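11S globulin (Wrightia tinctoria, PDB 5WXU) probably serves as a hexameric seed storage globulin of the cupin superfamily, and binds the plant hormone auxin (indole-3-acetic acid). Local coordinates at residues 57-61 with 62-66; 452-455 with 456-460; 438-441 with 442-446; 152-155 with 156-160. One frame throughout, in Å; residues are numbered along the deposited sequence.

Contact 1: residues 57-61 with 62-66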
# COMPACT_ATOMS: atom_id res chain seq x y z
N ARG B 57 -36.34 20.00 -15.72
CA ARG B 57 -36.95 18.69 -15.75
C ARG B 57 -36.87 18.16 -17.17
O ARG B 57 -37.16 18.87 -18.12
CB ARG B 57 -38.41 18.79 -15.33
CG ARG B 57 -39.12 17.46 -15.15
CD ARG B 57 -40.54 17.64 -14.59
NE ARG B 57 -40.62 17.76 -13.13
CZ ARG B 57 -41.65 17.32 -12.39
NH1 ARG B 57 -42.67 16.68 -12.96
NH2 ARG B 57 -41.65 17.48 -11.09
N ILE B 58 -36.46 16.92 -17.31
CA ILE B 58 -36.55 16.19 -18.56
C ILE B 58 -37.56 15.08 -18.44
O ILE B 58 -37.42 14.15 -17.58
CB ILE B 58 -35.22 15.59 -18.95
CG1 ILE B 58 -34.15 16.70 -19.05
CG2 ILE B 58 -35.34 14.80 -20.25
CD1 ILE B 58 -32.77 16.13 -19.06
N GLN B 59 -38.55 15.12 -19.33
CA GLN B 59 -39.54 14.04 -19.44
C GLN B 59 -39.16 12.81 -20.26
O GLN B 59 -38.68 12.90 -21.38
CB GLN B 59 -40.83 14.60 -20.10
CG GLN B 59 -41.75 15.28 -19.13
CD GLN B 59 -42.29 14.33 -18.07
OE1 GLN B 59 -42.46 13.11 -18.27
NE2 GLN B 59 -42.50 14.88 -16.93
N HIS B 60 -39.44 11.66 -19.74
CA HIS B 60 -39.35 10.47 -20.54
C HIS B 60 -40.70 9.81 -20.62
O HIS B 60 -41.62 10.20 -19.89
CB HIS B 60 -38.28 9.48 -19.91
CG HIS B 60 -37.04 10.18 -19.43
ND1 HIS B 60 -36.08 10.68 -20.29
CD2 HIS B 60 -36.59 10.46 -18.17
CE1 HIS B 60 -35.14 11.29 -19.59
NE2 HIS B 60 -35.43 11.19 -18.31
N GLU B 61 -40.78 8.72 -21.35
CA GLU B 61 -42.00 7.97 -21.39
C GLU B 61 -42.40 7.44 -20.03
O GLU B 61 -43.56 7.53 -19.64
CB GLU B 61 -41.84 6.80 -22.31
CG GLU B 61 -43.01 5.87 -22.29
CD GLU B 61 -42.93 4.75 -23.24
OE1 GLU B 61 -42.20 3.77 -22.99
OE2 GLU B 61 -43.69 4.82 -24.23
N ALA B 62 -41.40 6.93 -19.28
CA ALA B 62 -41.62 6.20 -18.07
C ALA B 62 -40.99 6.83 -16.82
O ALA B 62 -40.70 6.13 -15.84
CB ALA B 62 -41.18 4.77 -18.24
N GLY B 63 -40.87 8.12 -16.84
CA GLY B 63 -40.40 8.86 -15.70
C GLY B 63 -39.87 10.19 -16.14
O GLY B 63 -40.14 10.60 -17.26
N TYR B 64 -39.10 10.83 -15.27
CA TYR B 64 -38.49 12.09 -15.52
C TYR B 64 -37.22 12.29 -14.71
O TYR B 64 -36.98 11.58 -13.73
CB TYR B 64 -39.41 13.26 -15.23
CG TYR B 64 -39.98 13.32 -13.83
CD1 TYR B 64 -41.20 12.73 -13.51
CD2 TYR B 64 -39.31 14.06 -12.85
CE1 TYR B 64 -41.71 12.80 -12.20
CE2 TYR B 64 -39.82 14.17 -11.59
CZ TYR B 64 -41.02 13.55 -11.27
OH TYR B 64 -41.49 13.70 -9.99
N SER B 65 -36.41 13.24 -15.18
CA SER B 65 -35.15 13.58 -14.51
C SER B 65 -35.07 15.02 -14.17
O SER B 65 -35.16 15.84 -15.05
CB SER B 65 -33.97 13.20 -15.42
OG SER B 65 -34.03 11.82 -15.78
N GLU B 66 -34.80 15.35 -12.91
CA GLU B 66 -34.68 16.74 -12.48
C GLU B 66 -33.25 17.02 -12.19
O GLU B 66 -32.61 16.22 -11.45
CB GLU B 66 -35.51 16.99 -11.21
CG GLU B 66 -36.97 16.58 -11.36
CD GLU B 66 -37.76 17.01 -10.10
OE1 GLU B 66 -37.76 16.29 -9.10
OE2 GLU B 66 -38.37 18.07 -10.12
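His60 and Ser65 meet on the tightly packed face of this antiparallel beta hairpin: His60 NE2 and Ser65 OG lie 3.0 Å apart in a hydrogen bond, with the hydroxyl in the plane of the imidazole at its edge. Ile58 shares that face, which Trp222 and Met258 cover, and Ser65 OG has a further partner in His85. Between the strands the Ile58–Ser65 pair is hydrogen-bonded twice, Ile58 N to Ser65 O and Ser65 N to Ile58 O, both at 2.8 Å.

The other face, bearing Arg57, Gln59, Tyr64 and Glu66, is looser and more exposed. In the conformer described, one of two for Arg57, its guanidinium stacks over the Tyr64 ring in a cation-pi contact, planes 9° apart and Arg57 CZ 4.0 Å from the ring centroid. A bend at chi3 (-84°) turns the chain over the ring. At the guanidinium edge, Arg57 NH2 makes a weak salt bridge of 3.5 Å to Glu66 OE2. An alanine at Tyr64 would remove the stacking surface and would probably leave the guanidinium held by little more than its weak bond to Glu66. Since Glu66 OE1 also pairs with Arg84, the carboxylate lies between two arginines, an environment likely to favour its charged form.

Contact 2: residues 452-455 with 456-460. Unlike the reference sequence in segment 456-460: Asp459 (reference Gly).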
# COMPACT_ATOMS: atom_id res chain seq x y z
N ARG B 452 -22.55 19.88 27.71
CA ARG B 452 -23.05 18.79 26.86
C ARG B 452 -22.13 17.56 26.92
O ARG B 452 -20.95 17.64 26.51
CB ARG B 452 -23.19 19.27 25.44
CG ARG B 452 -24.26 20.37 25.32
CD ARG B 452 -25.62 19.73 25.33
NE ARG B 452 -26.51 20.55 24.60
CZ ARG B 452 -27.69 20.17 24.16
NH1 ARG B 452 -28.18 18.96 24.41
NH2 ARG B 452 -28.38 21.06 23.51
N GLU B 453 -22.68 16.45 27.41
CA GLU B 453 -21.97 15.20 27.55
C GLU B 453 -22.21 14.25 26.39
O GLU B 453 -21.65 13.20 26.34
CB GLU B 453 -22.31 14.52 28.90
CG GLU B 453 -21.62 15.23 30.09
CD GLU B 453 -20.07 15.28 29.96
OE1 GLU B 453 -19.45 14.26 29.50
OE2 GLU B 453 -19.47 16.35 30.27
N GLU B 454 -23.03 14.66 25.44
CA GLU B 454 -23.31 13.84 24.26
C GLU B 454 -22.10 13.84 23.35
O GLU B 454 -21.29 14.72 23.42
CB GLU B 454 -24.47 14.39 23.41
CG GLU B 454 -25.82 14.46 24.15
CD GLU B 454 -26.16 15.86 24.72
OE1 GLU B 454 -25.30 16.58 25.24
OE2 GLU B 454 -27.33 16.23 24.61
N ILE B 455 -22.06 12.85 22.47
CA ILE B 455 -21.21 12.90 21.25
C ILE B 455 -22.13 13.07 20.07
O ILE B 455 -23.01 12.21 19.84
CB ILE B 455 -20.38 11.61 21.07
CG1 ILE B 455 -19.34 11.52 22.18
CG2 ILE B 455 -19.72 11.58 19.72
CD1 ILE B 455 -18.46 10.23 22.22
N THR B 456 -21.87 14.14 19.31
CA THR B 456 -22.49 14.43 18.00
C THR B 456 -23.99 14.69 17.93
O THR B 456 -24.40 15.74 17.35
CB THR B 456 -22.10 13.32 16.99
OG1 THR B 456 -20.67 13.31 16.86
CG2 THR B 456 -22.76 13.50 15.64
N VAL B 457 -24.80 13.76 18.44
CA VAL B 457 -26.27 13.92 18.42
C VAL B 457 -26.73 14.49 19.74
O VAL B 457 -26.49 13.89 20.75
CB VAL B 457 -27.03 12.60 18.08
CG1 VAL B 457 -28.54 12.88 18.01
CG2 VAL B 457 -26.58 12.12 16.71
N LEU B 458 -27.34 15.69 19.70
CA LEU B 458 -27.77 16.37 20.90
C LEU B 458 -29.23 16.09 21.20
O LEU B 458 -30.08 16.26 20.36
CB LEU B 458 -27.54 17.88 20.83
CG LEU B 458 -26.11 18.29 20.57
CD1 LEU B 458 -25.89 19.75 20.35
CD2 LEU B 458 -25.18 17.76 21.70
N ASP B 459 -29.45 15.77 22.47
CA ASP B 459 -30.78 15.57 23.07
C ASP B 459 -31.48 16.95 23.09
O ASP B 459 -30.86 17.94 23.52
CB ASP B 459 -30.50 15.05 24.48
CG ASP B 459 -31.63 14.28 25.09
OD1 ASP B 459 -32.82 14.70 24.97
OD2 ASP B 459 -31.31 13.27 25.77
N PRO B 460 -32.72 17.06 22.62
CA PRO B 460 -33.36 18.38 22.80
C PRO B 460 -33.61 18.64 24.32
O PRO B 460 -33.56 19.77 24.70
CB PRO B 460 -34.66 18.26 22.02
CG PRO B 460 -34.89 16.79 21.82
CD PRO B 460 -33.62 16.05 22.06
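The guanidinium of Arg452 has Leu458 over one face and the Asp459 carbonyl at its edge. Leu458 CB stands 3.7 Å above the guanidinium plane, displaced from the centre of the group, and its side chain runs roughly perpendicular to that of Arg452. Arg452 NH1 donates to Asp459 O at 3.0 Å; the bond is nearly straight (172°), lies in the guanidinium plane and falls on a lone pair of the carbonyl. The same nitrogen is 2.9 Å from Glu454 OE2, a salt bridge whose hydrogen bond is weak and bent.

The Glu454 carboxylate is the second flat group. Its OE2 accepts from Asp459 N at 3.0 Å on the anti side, 25° out of the carboxylate plane, while Leu458 CD2 packs 3.7 Å from Glu454 CD. With chi2 at 98°, the Glu454 chain folds back toward the turn and reaches that amide. Glu454 OE2 thus links the arginine to the backbone just beyond Leu458. At the bend itself, Val457 N donates to Ile455 O at 2.8 Å across Thr456, whose phi is positive.

Two other subunits close round this segment: Arg452 NH2 reaches Arg236 O of the third subunit, and Ile455 N bonds Gln125 of the second. The bend is thus a classic gamma turn centred on Thr456, set at a subunit interface of the 11S globulin hexamer, with the Ile455 side chain about 5 Å from a bound indole-3-acetic acid, beside the auxin site.

Contact 3: residues 438-441 with 442-446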
# COMPACT_ATOMS: atom_id res chain seq x y z
N PHE B 438 -11.18 34.00 25.29
CA PHE B 438 -12.59 34.37 25.35
C PHE B 438 -12.90 35.32 26.52
O PHE B 438 -14.00 35.85 26.55
CB PHE B 438 -13.52 33.17 25.52
CG PHE B 438 -13.41 32.12 24.40
CD1 PHE B 438 -13.15 32.49 23.09
CD2 PHE B 438 -13.60 30.77 24.72
CE1 PHE B 438 -13.08 31.48 22.08
CE2 PHE B 438 -13.52 29.78 23.75
CZ PHE B 438 -13.27 30.13 22.45
N GLN B 439 -11.93 35.57 27.38
CA GLN B 439 -12.12 36.38 28.58
C GLN B 439 -13.23 35.84 29.49
O GLN B 439 -14.17 36.54 29.91
CB GLN B 439 -12.28 37.85 28.13
CG GLN B 439 -10.97 38.34 27.49
CD GLN B 439 -10.93 39.81 27.27
OE1 GLN B 439 -11.85 40.38 26.66
NE2 GLN B 439 -9.89 40.45 27.77
N LEU B 440 -13.10 34.55 29.76
CA LEU B 440 -13.99 33.83 30.63
C LEU B 440 -13.30 33.59 31.96
O LEU B 440 -12.05 33.53 32.08
CB LEU B 440 -14.34 32.45 30.05
CG LEU B 440 -15.04 32.42 28.69
CD1 LEU B 440 -15.32 30.99 28.20
CD2 LEU B 440 -16.32 33.17 28.74
N THR B 441 -14.13 33.38 32.98
CA THR B 441 -13.66 32.85 34.20
C THR B 441 -13.50 31.37 34.03
O THR B 441 -14.10 30.72 33.09
CB THR B 441 -14.69 33.17 35.37
OG1 THR B 441 -15.94 32.57 35.05
CG2 THR B 441 -14.89 34.67 35.53
N GLN B 442 -12.73 30.80 34.96
CA GLN B 442 -12.56 29.35 35.02
C GLN B 442 -13.88 28.57 34.96
O GLN B 442 -13.97 27.56 34.24
CB GLN B 442 -11.77 28.97 36.27
CG GLN B 442 -11.11 27.63 36.16
CD GLN B 442 -10.28 27.31 37.37
OE1 GLN B 442 -10.20 26.15 37.77
NE2 GLN B 442 -9.67 28.34 37.99
N ASP B 443 -14.93 29.02 35.72
CA ASP B 443 -16.16 28.27 35.76
C ASP B 443 -16.93 28.37 34.45
O ASP B 443 -17.58 27.38 33.98
CB ASP B 443 -17.03 28.69 36.97
CG ASP B 443 -16.49 28.16 38.32
OD1 ASP B 443 -16.06 26.97 38.41
OD2 ASP B 443 -16.53 28.94 39.30
N GLU B 444 -16.86 29.52 33.81
CA GLU B 444 -17.51 29.76 32.51
C GLU B 444 -16.87 28.82 31.43
O GLU B 444 -17.55 28.20 30.62
CB GLU B 444 -17.34 31.15 32.05
CG GLU B 444 -18.30 32.11 32.77
CD GLU B 444 -18.04 33.54 32.40
OE1 GLU B 444 -16.88 33.97 32.53
OE2 GLU B 444 -18.95 34.23 31.92
N ALA B 445 -15.57 28.70 31.53
CA ALA B 445 -14.81 27.87 30.56
C ALA B 445 -15.07 26.42 30.86
O ALA B 445 -15.21 25.66 29.94
CB ALA B 445 -13.35 28.18 30.65
N ARG B 446 -15.17 26.01 32.13
CA ARG B 446 -15.57 24.62 32.41
C ARG B 446 -16.93 24.29 31.86
O ARG B 446 -17.11 23.23 31.28
CB ARG B 446 -15.58 24.31 33.90
CG ARG B 446 -14.25 24.07 34.42
CD ARG B 446 -14.32 23.72 35.91
NE ARG B 446 -12.97 24.01 36.36
CZ ARG B 446 -11.94 23.17 36.22
NH1 ARG B 446 -12.12 21.94 35.74
NH2 ARG B 446 -10.73 23.56 36.62
O HOH W 1 -16.19 36.52 32.09
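The side chains of Thr441 and Glu444 cross at a slant at the start of helix 442-450, forming a capping box. Glu444 CG is anti to its carbonyl carbon (chi1 -78°) and the chain beyond is extended, which carries the carboxylate back past the first turn to the residues ahead of the helix. There OE1 of Glu444 accepts from Thr441 N at 2.8 Å, in a bond of 175° that uses the anti lone pair of the oxygen. In the reciprocal direction Glu444 N donates to Thr441 OG1, a weak bond of 3.4 Å.

Leu440 also lies obliquely against Glu444, but through carbon: Leu440 CB is 3.8 Å from Glu444 CB. The CD1 branch of Leu440 continues to Ala445, 4.2 Å from its CB, and Ala445 in turn packs on Leu431 and Ile435 of the preceding helix. The backbone bond from Ala445 N to Thr441 O, 2.9 Å, is of the i to i+4 kind. One step along the helix, the side chains of Gln442 and Arg446 are joined by Arg446 NH2 donating to Gln442 OE1.

A water donates to both Glu444 OE1 and Gln439 O, joining the carboxylate to the chain just beyond helix 431-438. With OE2 of Glu444 paired to Lys247 of the third subunit, the carboxylate serves both helix cap and interface; that lysine, the amide of Thr441 and the helix N terminus would together tend to keep it ionised.

Contact 4: residues 152-155 with 156-160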
# COMPACT_ATOMS: atom_id res chain seq x y z
N HIS B 152 -28.48 -6.31 -9.00
CA HIS B 152 -28.56 -5.87 -7.62
C HIS B 152 -29.96 -5.46 -7.30
O HIS B 152 -30.57 -4.76 -8.08
CB HIS B 152 -27.62 -4.77 -7.39
CG HIS B 152 -26.19 -5.11 -7.70
ND1 HIS B 152 -25.31 -5.55 -6.75
CD2 HIS B 152 -25.50 -5.09 -8.87
CE1 HIS B 152 -24.13 -5.77 -7.31
NE2 HIS B 152 -24.23 -5.54 -8.60
N PHE B 153 -30.45 -5.85 -6.12
CA PHE B 153 -31.80 -5.55 -5.75
C PHE B 153 -31.70 -4.38 -4.81
O PHE B 153 -31.20 -4.50 -3.69
CB PHE B 153 -32.46 -6.79 -5.17
CG PHE B 153 -32.48 -7.91 -6.13
CD1 PHE B 153 -31.37 -8.74 -6.27
CD2 PHE B 153 -33.54 -8.07 -6.99
CE1 PHE B 153 -31.35 -9.75 -7.21
CE2 PHE B 153 -33.53 -9.09 -7.93
CZ PHE B 153 -32.45 -9.92 -8.05
N ILE B 154 -32.20 -3.26 -5.25
CA ILE B 154 -32.06 -1.99 -4.53
C ILE B 154 -33.38 -1.60 -3.87
O ILE B 154 -34.48 -1.98 -4.32
CB ILE B 154 -31.48 -0.86 -5.41
CG1 ILE B 154 -32.44 -0.52 -6.56
CG2 ILE B 154 -30.07 -1.23 -5.86
CD1 ILE B 154 -32.14 0.73 -7.34
N ARG B 155 -33.25 -0.88 -2.77
CA ARG B 155 -34.47 -0.45 -2.02
C ARG B 155 -34.17 0.79 -1.28
O ARG B 155 -33.01 1.15 -1.12
CB ARG B 155 -34.93 -1.57 -1.06
CG ARG B 155 -33.98 -1.84 0.11
CD ARG B 155 -34.37 -3.10 0.90
NE ARG B 155 -33.25 -3.47 1.80
CZ ARG B 155 -33.08 -3.08 3.07
NH1 ARG B 155 -33.96 -2.30 3.71
NH2 ARG B 155 -31.98 -3.47 3.72
N GLN B 156 -35.24 1.44 -0.79
CA GLN B 156 -35.15 2.67 -0.08
C GLN B 156 -34.08 2.57 1.04
O GLN B 156 -34.09 1.59 1.83
CB GLN B 156 -36.52 3.07 0.53
CG GLN B 156 -36.49 4.40 1.28
CD GLN B 156 -37.85 4.81 1.91
OE1 GLN B 156 -38.78 4.06 1.86
NE2 GLN B 156 -37.87 5.94 2.60
N GLY B 157 -33.20 3.58 1.07
CA GLY B 157 -32.14 3.66 2.06
C GLY B 157 -30.77 3.20 1.51
O GLY B 157 -29.75 3.45 2.15
N ASP B 158 -30.77 2.49 0.39
CA ASP B 158 -29.53 2.10 -0.28
C ASP B 158 -28.75 3.29 -0.78
O ASP B 158 -29.28 4.24 -1.32
CB ASP B 158 -29.79 1.11 -1.43
CG ASP B 158 -30.09 -0.28 -0.97
OD1 ASP B 158 -29.97 -0.60 0.17
OD2 ASP B 158 -30.42 -1.16 -1.81
N VAL B 159 -27.42 3.21 -0.61
CA VAL B 159 -26.54 4.14 -1.19
C VAL B 159 -25.68 3.26 -2.05
O VAL B 159 -25.05 2.32 -1.56
CB VAL B 159 -25.70 4.89 -0.18
CG1 VAL B 159 -24.74 5.81 -0.89
CG2 VAL B 159 -26.57 5.72 0.73
N ILE B 160 -25.60 3.59 -3.33
CA ILE B 160 -24.92 2.75 -4.32
C ILE B 160 -23.75 3.56 -4.88
O ILE B 160 -23.90 4.72 -5.19
CB ILE B 160 -25.87 2.45 -5.53
CG1 ILE B 160 -27.19 1.80 -5.08
CG2 ILE B 160 -25.24 1.59 -6.60
CD1 ILE B 160 -28.40 2.28 -5.87
O HOH W 2 -36.13 -0.19 2.47
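Two hydrogen bonds join Arg155 to Asp158 across the turn. Asp158 N donates to Arg155 O at 3.0 Å, in the carbonyl plane, and in return Arg155 N donates to Asp158 OD2 at 3.0 Å, meeting the carboxylate from above, 61° out of its plane. The Asp158 chi1 of -75° brings the carboxylate back over the turn toward that amide, and its OD1 accepts a further bond from Asn298.

Arg155 to Asp158 form a type II beta turn linking strands 146-155 and 158-162, which belong to two different sheets of the N-terminal cupin barrel. Gly157, with phi 101°, occupies the position where a CB would jam against the preceding carbonyl oxygen.

Among charged and water-mediated contacts, OD2 of Asp158 also forms a salt bridge with Lys296. An asparagine in place of Asp158 would remove the negative charge and would probably leave Lys296 without its ionic mate. A water accepts from Arg155 NH1 and donates to Gln156 O at 2.8 Å, bridging the arginine to the turn backbone.

The apolar contact lies on the buried side, where Ile154 CG2 meets Ile160 CD1 at 3.9 Å. The two side chains are nearly perpendicular, and both pack on Val106 of strand 102-108.

How the contacts relate
From the N terminus, contact 1 closes the hairpin of strands 56-60 and 63-67 at one margin of the first sheet. Contact 4 follows, closing the turn that brings the chain from strand 146-155 into 158-162 of that same sheet; its centre is about 21 Å from that of contact 1. In the second half, contact 3 closes the link between helices 431-438 and 442-450, and contact 2 the bend from that helix into strand 457-458, which pairs with strand 343-349. All four lie in series: none nests or crosses. Contacts 2 and 3, centres about 21 Å apart, both touch the third subunit.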